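PDB 7BVF: probable arabinosyltransferase B from Mycobacterium tuberculosis H37Rv, which polymerises arabinose into the arabinan of cell-wall arabinogalactan as a membrane-embedded arabinosyltransferase. Local coordinates for residues Leu410-Thr415 and Gly448-Ala453; Ser538-Phe543 and Leu636-Ala641; Ala627-Leu632 and Thr704-Ile709; Tyr652-Asn657 and Ala720-Gly725. One frame throughout, in Å; residues are numbered along the deposited sequence.

Interaction 1. Residues Leu410-Thr415 and Gly448-Ala453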
loop_
_atom_site.group_PDB
_atom_site.type_symbol
_atom_site.label_atom_id
_atom_site.label_comp_id
_atom_site.label_asym_id
_atom_site.label_seq_id
_atom_site.Cartn_x
_atom_site.Cartn_y
_atom_site.Cartn_z
ATOM N N LEU A 410 -2.598 -33.020 -3.087
ATOM C CA LEU A 410 -2.515 -34.471 -3.184
ATOM C C LEU A 410 -2.206 -34.929 -4.603
ATOM O O LEU A 410 -1.440 -35.881 -4.797
ATOM C CB LEU A 410 -3.821 -35.106 -2.705
ATOM C CG LEU A 410 -4.070 -36.563 -3.086
ATOM C CD1 LEU A 410 -3.119 -37.476 -2.345
ATOM C CD2 LEU A 410 -5.508 -36.949 -2.811
ATOM N N GLY A 411 -2.804 -34.278 -5.600
ATOM C CA GLY A 411 -2.464 -34.574 -6.977
ATOM C C GLY A 411 -1.048 -34.198 -7.345
ATOM O O GLY A 411 -0.489 -34.775 -8.281
ATOM N N SER A 412 -0.458 -33.239 -6.634
ATOM C CA SER A 412 0.935 -32.873 -6.844
ATOM C C SER A 412 1.907 -33.814 -6.154
ATOM O O SER A 412 3.098 -33.790 -6.472
ATOM C CB SER A 412 1.178 -31.449 -6.353
ATOM O OG SER A 412 2.544 -31.105 -6.470
ATOM N N LEU A 413 1.435 -34.625 -5.213
ATOM C CA LEU A 413 2.261 -35.617 -4.540
ATOM C C LEU A 413 2.155 -36.991 -5.173
ATOM O O LEU A 413 3.150 -37.723 -5.219
ATOM C CB LEU A 413 1.868 -35.707 -3.063
ATOM C CG LEU A 413 2.704 -36.590 -2.143
ATOM C CD1 LEU A 413 4.023 -35.925 -1.813
ATOM C CD2 LEU A 413 1.928 -36.881 -0.884
ATOM N N VAL A 414 0.971 -37.353 -5.672
ATOM C CA VAL A 414 0.828 -38.613 -6.392
ATOM C C VAL A 414 1.687 -38.618 -7.650
ATOM O O VAL A 414 2.245 -39.654 -8.025
ATOM C CB VAL A 414 -0.656 -38.873 -6.710
ATOM C CG1 VAL A 414 -0.810 -40.103 -7.569
ATOM C CG2 VAL A 414 -1.438 -39.032 -5.433
ATOM N N THR A 415 1.837 -37.465 -8.302
ATOM C CA THR A 415 2.686 -37.383 -9.486
ATOM C C THR A 415 4.146 -37.637 -9.137
ATOM O O THR A 415 4.831 -38.424 -9.803
ATOM C CB THR A 415 2.529 -36.013 -10.144
ATOM O OG1 THR A 415 1.142 -35.745 -10.368
ATOM C CG2 THR A 415 3.262 -35.973 -11.462
ATOM N N GLY A 448 -3.512 -24.810 -10.154
ATOM C CA GLY A 448 -3.135 -26.203 -10.216
ATOM C C GLY A 448 -2.038 -26.449 -11.224
ATOM O O GLY A 448 -1.823 -27.585 -11.650
ATOM N N LEU A 449 -1.323 -25.394 -11.607
ATOM C CA LEU A 449 -0.166 -25.542 -12.486
ATOM C C LEU A 449 1.056 -26.003 -11.714
ATOM O O LEU A 449 2.145 -25.438 -11.816
ATOM C CB LEU A 449 0.098 -24.220 -13.204
ATOM C CG LEU A 449 1.029 -24.190 -14.416
ATOM C CD1 LEU A 449 0.544 -25.128 -15.501
ATOM C CD2 LEU A 449 1.147 -22.773 -14.944
ATOM N N ILE A 450 0.869 -27.049 -10.917
ATOM C CA ILE A 450 1.929 -27.761 -10.232
ATOM C C ILE A 450 1.644 -29.244 -10.422
ATOM O O ILE A 450 0.555 -29.640 -10.839
ATOM C CB ILE A 450 2.037 -27.391 -8.739
ATOM C CG1 ILE A 450 0.774 -27.805 -7.987
ATOM C CG2 ILE A 450 2.281 -25.903 -8.574
ATOM C CD1 ILE A 450 0.766 -27.378 -6.543
ATOM N N ALA A 451 2.639 -30.057 -10.101
ATOM C CA ALA A 451 2.893 -31.400 -10.601
ATOM C C ALA A 451 3.432 -31.330 -12.021
ATOM O O ALA A 451 4.036 -32.296 -12.478
ATOM C CB ALA A 451 1.663 -32.327 -10.567
ATOM N N VAL A 452 3.366 -30.175 -12.683
ATOM C CA VAL A 452 4.248 -29.943 -13.816
ATOM C C VAL A 452 5.670 -29.739 -13.315
ATOM O O VAL A 452 6.639 -30.172 -13.948
ATOM C CB VAL A 452 3.754 -28.749 -14.649
ATOM C CG1 VAL A 452 4.707 -28.472 -15.793
ATOM C CG2 VAL A 452 2.362 -29.023 -15.178
ATOM N N ALA A 453 5.813 -29.107 -12.149
ATOM C CA ALA A 453 7.108 -29.067 -11.482
ATOM C C ALA A 453 7.585 -30.468 -11.131
ATOM O O ALA A 453 8.775 -30.774 -11.249
ATOM C CB ALA A 453 7.026 -28.200 -10.228
#

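Interaction 2. Residues Ser538-Phe543 and Leu636-Ala641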
loop_
_atom_site.group_PDB
_atom_site.type_symbol
_atom_site.label_atom_id
_atom_site.label_comp_id
_atom_site.label_asym_id
_atom_site.label_seq_id
_atom_site.Cartn_x
_atom_site.Cartn_y
_atom_site.Cartn_z
ATOM N N SER A 538 -1.460 -17.758 12.445
ATOM C CA SER A 538 -1.776 -19.109 12.010
ATOM C C SER A 538 -1.531 -19.324 10.527
ATOM O O SER A 538 -1.386 -20.473 10.101
ATOM C CB SER A 538 -3.233 -19.443 12.337
ATOM O OG SER A 538 -4.090 -18.363 12.017
ATOM N N ARG A 539 -1.466 -18.256 9.739
ATOM C CA ARG A 539 -1.255 -18.359 8.305
ATOM C C ARG A 539 0.141 -17.937 7.876
ATOM O O ARG A 539 0.452 -18.004 6.685
ATOM C CB ARG A 539 -2.303 -17.528 7.561
ATOM C CG ARG A 539 -3.652 -18.204 7.490
ATOM C CD ARG A 539 -4.780 -17.208 7.387
ATOM N NE ARG A 539 -4.841 -16.574 6.078
ATOM C CZ ARG A 539 -5.475 -17.086 5.030
ATOM N NH1 ARG A 539 -6.099 -18.250 5.132
ATOM N NH2 ARG A 539 -5.482 -16.434 3.879
ATOM N N ARG A 540 0.986 -17.505 8.807
ATOM C CA ARG A 540 2.377 -17.199 8.504
ATOM C C ARG A 540 3.291 -18.388 8.753
ATOM O O ARG A 540 4.245 -18.604 7.997
ATOM C CB ARG A 540 2.860 -16.022 9.350
ATOM C CG ARG A 540 2.231 -14.696 9.031
ATOM C CD ARG A 540 2.983 -13.598 9.741
ATOM N NE ARG A 540 2.235 -12.351 9.781
ATOM C CZ ARG A 540 2.734 -11.206 10.224
ATOM N NH1 ARG A 540 1.989 -10.114 10.227
ATOM N NH2 ARG A 540 3.980 -11.149 10.660
ATOM N N PHE A 541 3.003 -19.155 9.807
ATOM C CA PHE A 541 3.909 -20.207 10.248
ATOM C C PHE A 541 4.079 -21.281 9.186
ATOM O O PHE A 541 5.198 -21.748 8.940
ATOM C CB PHE A 541 3.393 -20.817 11.548
ATOM C CG PHE A 541 4.302 -21.851 12.135
ATOM C CD1 PHE A 541 5.387 -21.479 12.907
ATOM C CD2 PHE A 541 4.070 -23.197 11.921
ATOM C CE1 PHE A 541 6.224 -22.428 13.450
ATOM C CE2 PHE A 541 4.903 -24.148 12.458
ATOM C CZ PHE A 541 5.981 -23.764 13.225
ATOM N N GLY A 542 2.981 -21.687 8.546
ATOM C CA GLY A 542 3.059 -22.762 7.570
ATOM C C GLY A 542 4.034 -22.472 6.448
ATOM O O GLY A 542 4.734 -23.369 5.974
ATOM N N PHE A 543 4.102 -21.215 6.011
ATOM C CA PHE A 543 5.007 -20.854 4.927
ATOM C C PHE A 543 6.406 -20.535 5.441
ATOM O O PHE A 543 7.401 -20.855 4.777
ATOM C CB PHE A 543 4.445 -19.667 4.149
ATOM C CG PHE A 543 5.380 -19.134 3.105
ATOM C CD1 PHE A 543 5.641 -19.858 1.957
ATOM C CD2 PHE A 543 6.000 -17.910 3.273
ATOM C CE1 PHE A 543 6.503 -19.372 0.998
ATOM C CE2 PHE A 543 6.862 -17.419 2.317
ATOM C CZ PHE A 543 7.113 -18.152 1.178
ATOM N N LEU A 636 10.078 -17.286 14.849
ATOM C CA LEU A 636 8.939 -17.273 15.765
ATOM C C LEU A 636 8.563 -15.853 16.166
ATOM O O LEU A 636 7.377 -15.502 16.208
ATOM C CB LEU A 636 9.252 -18.101 17.007
ATOM C CG LEU A 636 8.906 -19.582 16.971
ATOM C CD1 LEU A 636 9.245 -20.216 18.300
ATOM C CD2 LEU A 636 7.444 -19.758 16.659
ATOM N N ALA A 637 9.561 -15.024 16.480
ATOM C CA ALA A 637 9.287 -13.637 16.839
ATOM C C ALA A 637 8.619 -12.887 15.700
ATOM O O ALA A 637 7.785 -12.010 15.940
ATOM C CB ALA A 637 10.579 -12.932 17.239
ATOM N N LEU A 638 8.977 -13.204 14.459
ATOM C CA LEU A 638 8.330 -12.562 13.321
ATOM C C LEU A 638 6.922 -13.095 13.093
ATOM O O LEU A 638 6.048 -12.351 12.641
ATOM C CB LEU A 638 9.179 -12.757 12.066
ATOM C CG LEU A 638 8.874 -11.899 10.841
ATOM C CD1 LEU A 638 10.155 -11.643 10.084
ATOM C CD2 LEU A 638 7.864 -12.571 9.937
ATOM N N CYS A 639 6.688 -14.370 13.397
ATOM C CA CYS A 639 5.379 -14.973 13.176
ATOM C C CYS A 639 4.355 -14.512 14.206
ATOM O O CYS A 639 3.179 -14.334 13.875
ATOM C CB CYS A 639 5.504 -16.495 13.196
ATOM S SG CYS A 639 3.965 -17.379 12.938
ATOM N N TRP A 640 4.773 -14.314 15.453
ATOM C CA TRP A 640 3.841 -13.961 16.520
ATOM C C TRP A 640 3.519 -12.476 16.576
ATOM O O TRP A 640 2.824 -12.049 17.502
ATOM C CB TRP A 640 4.396 -14.409 17.869
ATOM C CG TRP A 640 4.025 -15.802 18.221
ATOM C CD1 TRP A 640 4.609 -16.941 17.764
ATOM C CD2 TRP A 640 2.978 -16.213 19.102
ATOM N NE1 TRP A 640 3.994 -18.038 18.306
ATOM C CE2 TRP A 640 2.988 -17.617 19.134
ATOM C CE3 TRP A 640 2.034 -15.529 19.869
ATOM C CZ2 TRP A 640 2.092 -18.349 19.900
ATOM C CZ3 TRP A 640 1.148 -16.258 20.626
ATOM C CH2 TRP A 640 1.181 -17.651 20.639
ATOM N N ALA A 641 4.005 -11.683 15.629
ATOM C CA ALA A 641 3.812 -10.232 15.635
ATOM C C ALA A 641 2.601 -9.823 14.811
ATOM O O ALA A 641 2.696 -8.984 13.920
ATOM C CB ALA A 641 5.069 -9.539 15.131
#

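Interaction 3. Residues Ala627-Leu632 and Thr704-Ile709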
loop_
_atom_site.group_PDB
_atom_site.type_symbol
_atom_site.label_atom_id
_atom_site.label_comp_id
_atom_site.label_asym_id
_atom_site.label_seq_id
_atom_site.Cartn_x
_atom_site.Cartn_y
_atom_site.Cartn_z
ATOM N N ALA A 627 23.389 -21.162 15.654
ATOM C CA ALA A 627 22.905 -20.205 14.665
ATOM C C ALA A 627 21.556 -20.629 14.101
ATOM O O ALA A 627 20.665 -19.793 13.902
ATOM C CB ALA A 627 23.928 -20.048 13.544
ATOM N N PHE A 628 21.378 -21.926 13.844
ATOM C CA PHE A 628 20.078 -22.397 13.373
ATOM C C PHE A 628 18.997 -22.197 14.430
ATOM O O PHE A 628 17.866 -21.809 14.107
ATOM C CB PHE A 628 20.155 -23.865 12.965
ATOM C CG PHE A 628 18.862 -24.408 12.428
ATOM C CD1 PHE A 628 18.414 -24.047 11.172
ATOM C CD2 PHE A 628 18.092 -25.273 13.182
ATOM C CE1 PHE A 628 17.228 -24.542 10.677
ATOM C CE2 PHE A 628 16.905 -25.770 12.691
ATOM C CZ PHE A 628 16.473 -25.402 11.439
ATOM N N LEU A 629 19.321 -22.454 15.697
ATOM C CA LEU A 629 18.352 -22.225 16.766
ATOM C C LEU A 629 17.968 -20.751 16.865
ATOM O O LEU A 629 16.790 -20.415 17.058
ATOM C CB LEU A 629 18.920 -22.723 18.091
ATOM C CG LEU A 629 17.955 -22.826 19.264
ATOM C CD1 LEU A 629 16.889 -23.860 18.982
ATOM C CD2 LEU A 629 18.712 -23.170 20.523
ATOM N N ALA A 630 18.946 -19.853 16.734
ATOM C CA ALA A 630 18.645 -18.426 16.764
ATOM C C ALA A 630 17.781 -18.018 15.577
ATOM O O ALA A 630 16.906 -17.154 15.705
ATOM C CB ALA A 630 19.939 -17.619 16.788
ATOM N N ALA A 631 18.008 -18.630 14.413
ATOM C CA ALA A 631 17.155 -18.349 13.263
ATOM C C ALA A 631 15.723 -18.806 13.513
ATOM O O ALA A 631 14.767 -18.122 13.129
ATOM C CB ALA A 631 17.719 -19.018 12.014
ATOM N N LEU A 632 15.555 -19.962 14.159
ATOM C CA LEU A 632 14.214 -20.419 14.518
ATOM C C LEU A 632 13.527 -19.441 15.463
ATOM O O LEU A 632 12.337 -19.142 15.306
ATOM C CB LEU A 632 14.281 -21.803 15.157
ATOM C CG LEU A 632 13.922 -22.997 14.279
ATOM C CD1 LEU A 632 14.188 -24.279 15.026
ATOM C CD2 LEU A 632 12.476 -22.924 13.858
ATOM N N THR A 704 18.825 -31.179 19.373
ATOM C CA THR A 704 18.615 -32.425 18.648
ATOM C C THR A 704 17.372 -32.385 17.769
ATOM O O THR A 704 17.370 -32.963 16.677
ATOM C CB THR A 704 18.513 -33.600 19.621
ATOM O OG1 THR A 704 17.707 -33.226 20.744
ATOM C CG2 THR A 704 19.885 -34.022 20.101
ATOM N N ALA A 705 16.313 -31.718 18.221
ATOM C CA ALA A 705 15.078 -31.635 17.455
ATOM C C ALA A 705 14.283 -30.401 17.856
ATOM O O ALA A 705 13.365 -30.499 18.677
ATOM C CB ALA A 705 14.235 -32.891 17.660
ATOM N N PRO A 706 14.611 -29.222 17.321
ATOM C CA PRO A 706 13.848 -28.018 17.673
ATOM C C PRO A 706 12.615 -27.793 16.808
ATOM O O PRO A 706 11.632 -27.201 17.266
ATOM C CB PRO A 706 14.877 -26.899 17.486
ATOM C CG PRO A 706 15.797 -27.408 16.441
ATOM C CD PRO A 706 15.794 -28.912 16.502
ATOM N N VAL A 707 12.644 -28.272 15.569
ATOM C CA VAL A 707 11.538 -28.076 14.633
ATOM C C VAL A 707 10.308 -28.864 15.075
ATOM O O VAL A 707 9.200 -28.302 15.071
ATOM C CB VAL A 707 11.943 -28.452 13.197
ATOM C CG1 VAL A 707 10.811 -28.154 12.237
ATOM C CG2 VAL A 707 13.201 -27.717 12.788
ATOM N N PRO A 708 10.422 -30.152 15.438
ATOM C CA PRO A 708 9.233 -30.847 15.954
ATOM C C PRO A 708 8.622 -30.159 17.154
ATOM O O PRO A 708 7.395 -30.061 17.249
ATOM C CB PRO A 708 9.772 -32.235 16.314
ATOM C CG PRO A 708 10.936 -32.417 15.453
ATOM C CD PRO A 708 11.566 -31.077 15.326
ATOM N N ILE A 709 9.451 -29.653 18.065
ATOM C CA ILE A 709 8.937 -29.031 19.278
ATOM C C ILE A 709 8.223 -27.725 18.957
ATOM O O ILE A 709 7.134 -27.455 19.476
ATOM C CB ILE A 709 10.082 -28.826 20.283
ATOM C CG1 ILE A 709 10.575 -30.182 20.783
ATOM C CG2 ILE A 709 9.633 -27.948 21.431
ATOM C CD1 ILE A 709 11.603 -30.094 21.868
#

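Interaction 4. Residues Tyr652-Asn657 and Ala720-Gly725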
loop_
_atom_site.group_PDB
_atom_site.type_symbol
_atom_site.label_atom_id
_atom_site.label_comp_id
_atom_site.label_asym_id
_atom_site.label_seq_id
_atom_site.Cartn_x
_atom_site.Cartn_y
_atom_site.Cartn_z
ATOM N N TYR A 652 -15.512 -16.388 16.554
ATOM C CA TYR A 652 -16.427 -16.159 17.666
ATOM C C TYR A 652 -15.845 -16.795 18.917
ATOM O O TYR A 652 -15.993 -17.997 19.139
ATOM C CB TYR A 652 -17.804 -16.735 17.363
ATOM C CG TYR A 652 -18.651 -15.909 16.429
ATOM C CD1 TYR A 652 -18.102 -14.890 15.675
ATOM C CD2 TYR A 652 -20.005 -16.160 16.299
ATOM C CE1 TYR A 652 -18.875 -14.144 14.820
ATOM C CE2 TYR A 652 -20.785 -15.422 15.448
ATOM C CZ TYR A 652 -20.216 -14.416 14.710
ATOM O OH TYR A 652 -20.992 -13.673 13.857
ATOM N N GLY A 653 -15.181 -15.994 19.743
ATOM C CA GLY A 653 -14.746 -16.415 21.056
ATOM C C GLY A 653 -13.251 -16.579 21.216
ATOM O O GLY A 653 -12.775 -16.638 22.354
ATOM N N VAL A 654 -12.496 -16.659 20.124
ATOM C CA VAL A 654 -11.059 -16.907 20.217
ATOM C C VAL A 654 -10.409 -15.702 20.887
ATOM O O VAL A 654 -10.844 -14.563 20.669
ATOM C CB VAL A 654 -10.448 -17.218 18.842
ATOM C CG1 VAL A 654 -11.226 -18.329 18.172
ATOM C CG2 VAL A 654 -10.425 -15.994 17.970
ATOM N N PRO A 655 -9.400 -15.910 21.744
ATOM C CA PRO A 655 -8.957 -14.838 22.646
ATOM C C PRO A 655 -8.447 -13.560 21.996
ATOM O O PRO A 655 -9.048 -12.500 22.190
ATOM C CB PRO A 655 -7.841 -15.520 23.441
ATOM C CG PRO A 655 -8.247 -16.940 23.473
ATOM C CD PRO A 655 -8.814 -17.207 22.116
ATOM N N PHE A 656 -7.358 -13.625 21.239
ATOM C CA PHE A 656 -6.732 -12.412 20.707
ATOM C C PHE A 656 -7.061 -12.222 19.229
ATOM O O PHE A 656 -6.185 -12.200 18.372
ATOM C CB PHE A 656 -5.229 -12.453 20.939
ATOM C CG PHE A 656 -4.852 -12.386 22.382
ATOM C CD1 PHE A 656 -4.956 -11.203 23.079
ATOM C CD2 PHE A 656 -4.406 -13.510 23.045
ATOM C CE1 PHE A 656 -4.627 -11.142 24.404
ATOM C CE2 PHE A 656 -4.068 -13.453 24.373
ATOM C CZ PHE A 656 -4.179 -12.268 25.052
ATOM N N ASN A 657 -8.343 -12.041 18.936
ATOM C CA ASN A 657 -8.772 -11.999 17.547
ATOM C C ASN A 657 -8.533 -10.654 16.882
ATOM O O ASN A 657 -8.539 -10.580 15.650
ATOM C CB ASN A 657 -10.251 -12.354 17.440
ATOM C CG ASN A 657 -10.653 -12.703 16.031
ATOM O OD1 ASN A 657 -10.472 -13.832 15.590
ATOM N ND2 ASN A 657 -11.187 -11.730 15.309
ATOM N N ALA A 720 -5.994 -25.084 21.040
ATOM C CA ALA A 720 -6.481 -24.380 22.219
ATOM C C ALA A 720 -7.330 -23.178 21.843
ATOM O O ALA A 720 -8.279 -22.849 22.558
ATOM C CB ALA A 720 -5.311 -23.945 23.095
ATOM N N SER A 721 -7.013 -22.514 20.730
ATOM C CA SER A 721 -7.839 -21.395 20.282
ATOM C C SER A 721 -9.290 -21.819 20.088
ATOM O O SER A 721 -10.210 -21.208 20.648
ATOM C CB SER A 721 -7.277 -20.813 18.988
ATOM O OG SER A 721 -6.056 -20.145 19.228
ATOM N N MET A 722 -9.519 -22.878 19.311
ATOM C CA MET A 722 -10.886 -23.300 19.027
ATOM C C MET A 722 -11.554 -23.904 20.255
ATOM O O MET A 722 -12.762 -23.732 20.452
ATOM C CB MET A 722 -10.904 -24.288 17.867
ATOM C CG MET A 722 -10.071 -23.863 16.678
ATOM S SD MET A 722 -10.197 -22.115 16.262
ATOM C CE MET A 722 -11.775 -22.062 15.436
ATOM N N VAL A 723 -10.799 -24.609 21.100
ATOM C CA VAL A 723 -11.420 -25.166 22.299
ATOM C C VAL A 723 -11.857 -24.054 23.246
ATOM O O VAL A 723 -12.937 -24.120 23.847
ATOM C CB VAL A 723 -10.472 -26.163 22.986
ATOM C CG1 VAL A 723 -10.987 -26.514 24.365
ATOM C CG2 VAL A 723 -10.330 -27.413 22.142
ATOM N N ALA A 724 -11.043 -23.005 23.385
ATOM C CA ALA A 724 -11.419 -21.883 24.234
ATOM C C ALA A 724 -12.514 -21.035 23.614
ATOM O O ALA A 724 -13.232 -20.350 24.343
ATOM C CB ALA A 724 -10.202 -21.010 24.532
ATOM N N GLY A 725 -12.647 -21.050 22.287
ATOM C CA GLY A 725 -13.786 -20.407 21.663
ATOM C C GLY A 725 -15.074 -21.189 21.770
ATOM O O GLY A 725 -16.152 -20.598 21.696
#

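Interaction 1. Residues Leu410-Thr415 and Gly448-Ala453
Ser412 and Ala451 bring their backbones unusually close, CA to CA 4.5 Å, where one turn of helix 405-425 faces the short loop that leads into helix 452-457. Within the membrane part of the GT-C fold, a helix face here packs on the N-cap residue of another helix: Ala451 stands directly ahead of helix 452-457, and its positive phi (75°) places it in the left-handed region. Small residues make this proximity possible. The methyl of Ala451 points toward helix 405-425 and settles against Thr415, with CB 3.5 Å from Thr415 OG1, while the carbonyl oxygen of Gly411 also lies beside that methyl. One turn earlier on the same helix face, Ser412 CB and OG both meet Ile450 CG1 and CD1, the CB to CG1 distance being 4.0 Å. Ile450 can lie this way because CG1 sits between the backbone N and the carbonyl carbon, chi1 64°. The Ser412 hydroxyl oxygen OG also stands 3.8 Å from Ala451 N. Helices 430-442 and 570-584 close in around the joint, the former touching Thr415 and the latter Ile450. Val452, which follows Ala451, touches the bound decaprenyl-phosphate, which places the contact probably one layer behind that lipid site. The polar end of Thr415 is turned back on its own helix: OG1, beside the backbone N, donates to Gly411 O at 2.8 Å, nearly in line with the carbonyl bond.

Interaction 2. Residues Ser538-Phe543 and Leu636-Ala641
Cys639 lodges its sulfur against Phe541 N and the CB atoms of Arg540 and Phe541 on helix 537-559, and this is the close-fitting apolar part of the contact. SG, anti to its own backbone N (chi1 180°), stands 3.7 Å from Phe541 N. The same atom is 3.8 Å from Phe541 CB and also lies near Arg540 CB, so one thiol touches two successive residues of the facing helix. Relative to the Phe541 ring it sits at the edge, near the ring plane. A second close approach is polar. The Arg540 chain runs extended from CG to NE and carries its guanidinium to the last turn of helix 622-639, where NH2 is 3.1 Å from Leu638 O. Carbonyl groups at a helix C-terminus carry partial negative charge, so Leu638 O and this helix end would be expected to favour the cationic group. Packing is looser elsewhere: Phe541 CE1 is 4.3 Å from Leu636 CD2, and Arg540 NH1 is 3.9 Å from Ala641 O, just beyond the helix. Neither of these looser parts opens to solvent, since every touching residue is buried. Helix 706-727 packs on Phe541 and Leu636, and aromatic packing from another protein chain reaches Leu638 and Ala641. The arrangement is that of two membrane helices of a GT-C domain meeting near their ends, apolar along the shared face and polar where the start of one helix approaches the carbonyl end of the other.

Interaction 3. Residues Ala627-Leu632 and Thr704-Ile709
Wholly apolar packing joins helix 622-639 to the first turn of helix 706-727, with Phe628, Leu629 and Leu632 on one side and Pro706 and Val707 on the other. Both segments lie in predicted transmembrane helices, and the backbones stay well separated, Leu629 CA and Pro706 CA being 7.4 Å apart. Side chains bridge the gap. Pro706 is the centre of the contact: its CB is touched by Leu632 CD1 at 3.7 Å and by Leu629 CD1 at 3.9 Å, so two leucine methyls one turn apart close on a single ring carbon. Leu632 crosses the proline at about a right angle, and the same methyl also reaches Val707 CG2. Phe628, just before Leu629, completes the group, its CG anti to the backbone N (chi1 -178°). The ring presents its edge rather than its face, with CE2 4.2 Å from Pro706 CG and equally far from Val707 CG2. Behind these residues, helix 537-559 packs on Phe628 through Thr552 and on Leu632 through Ile545 and Leu548. A proline suits the first turn of a helix, where N-H groups have no earlier-turn carbonyl to bond and its lack of an N-H costs nothing. The association rests on van der Waals packing of apolar groups, with no hydrogen bond across it, a chemistry compatible with a membrane setting and imposing little directional demand on how the helices meet.

Interaction 4. Residues Tyr652-Asn657 and Ala720-Gly725
Gly653 and Gly725 meet backbone to backbone, with CA atoms 4.2 Å apart and Gly653 C 3.9 Å from Gly725 CA. At Gly653 a side chain would collide with the carbonyl oxygen of Gly725, and the residue adopts a phi of 110°, a region that glycine enters easily. Next to this pair, Val654 lays CG1 over the helix, 3.9 Å from Ser721 O, so the methyl packs against a carbonyl oxygen that accepts from Gly725 N. CG1 is placed there beside the backbone N (chi1 -52°), where it also lies 4.4 Å from Met722 SD. Pro655 extends the contact more loosely, its CD 4.5 Å from the same carbonyl oxygen of Ser721. Further out, polar bonds hold both partners: Arg728 NE donates to Gly653 O, while Ser721 OG is engaged by Val717 O and Asn644 ND2. Tyr652 turns away to Gln729, Arg1059 and Trp1061. This is a loop packed on helix 706-727 through close glycines, made where the long connection between helices 622-639 and 668-687 of the GT-C region meets that helix and residues of the C-terminal domain.

How the interactions relate
Interactions 2, 3 and 4 form a connected series: helix 622-639 serves 2 and 3, helix 706-727 serves 3 and 4, and the segments of 2 and 3 adjoin in sequence with centres 15 Å apart. Interaction 1 stands separately, its nearest atoms about 12 Å from interaction 2, near the pocket of the bound decaprenyl-phosphate. All four contacts are largely buried, although interaction 4 has an exposed proline at its margin. Chemistry follows place. Interaction 3 is purely apolar, interaction 2 adds a cationic group at a helix end, and in interactions 1 and 4 small residues meet where the backbones come within about 4.5 Å, CA to CA.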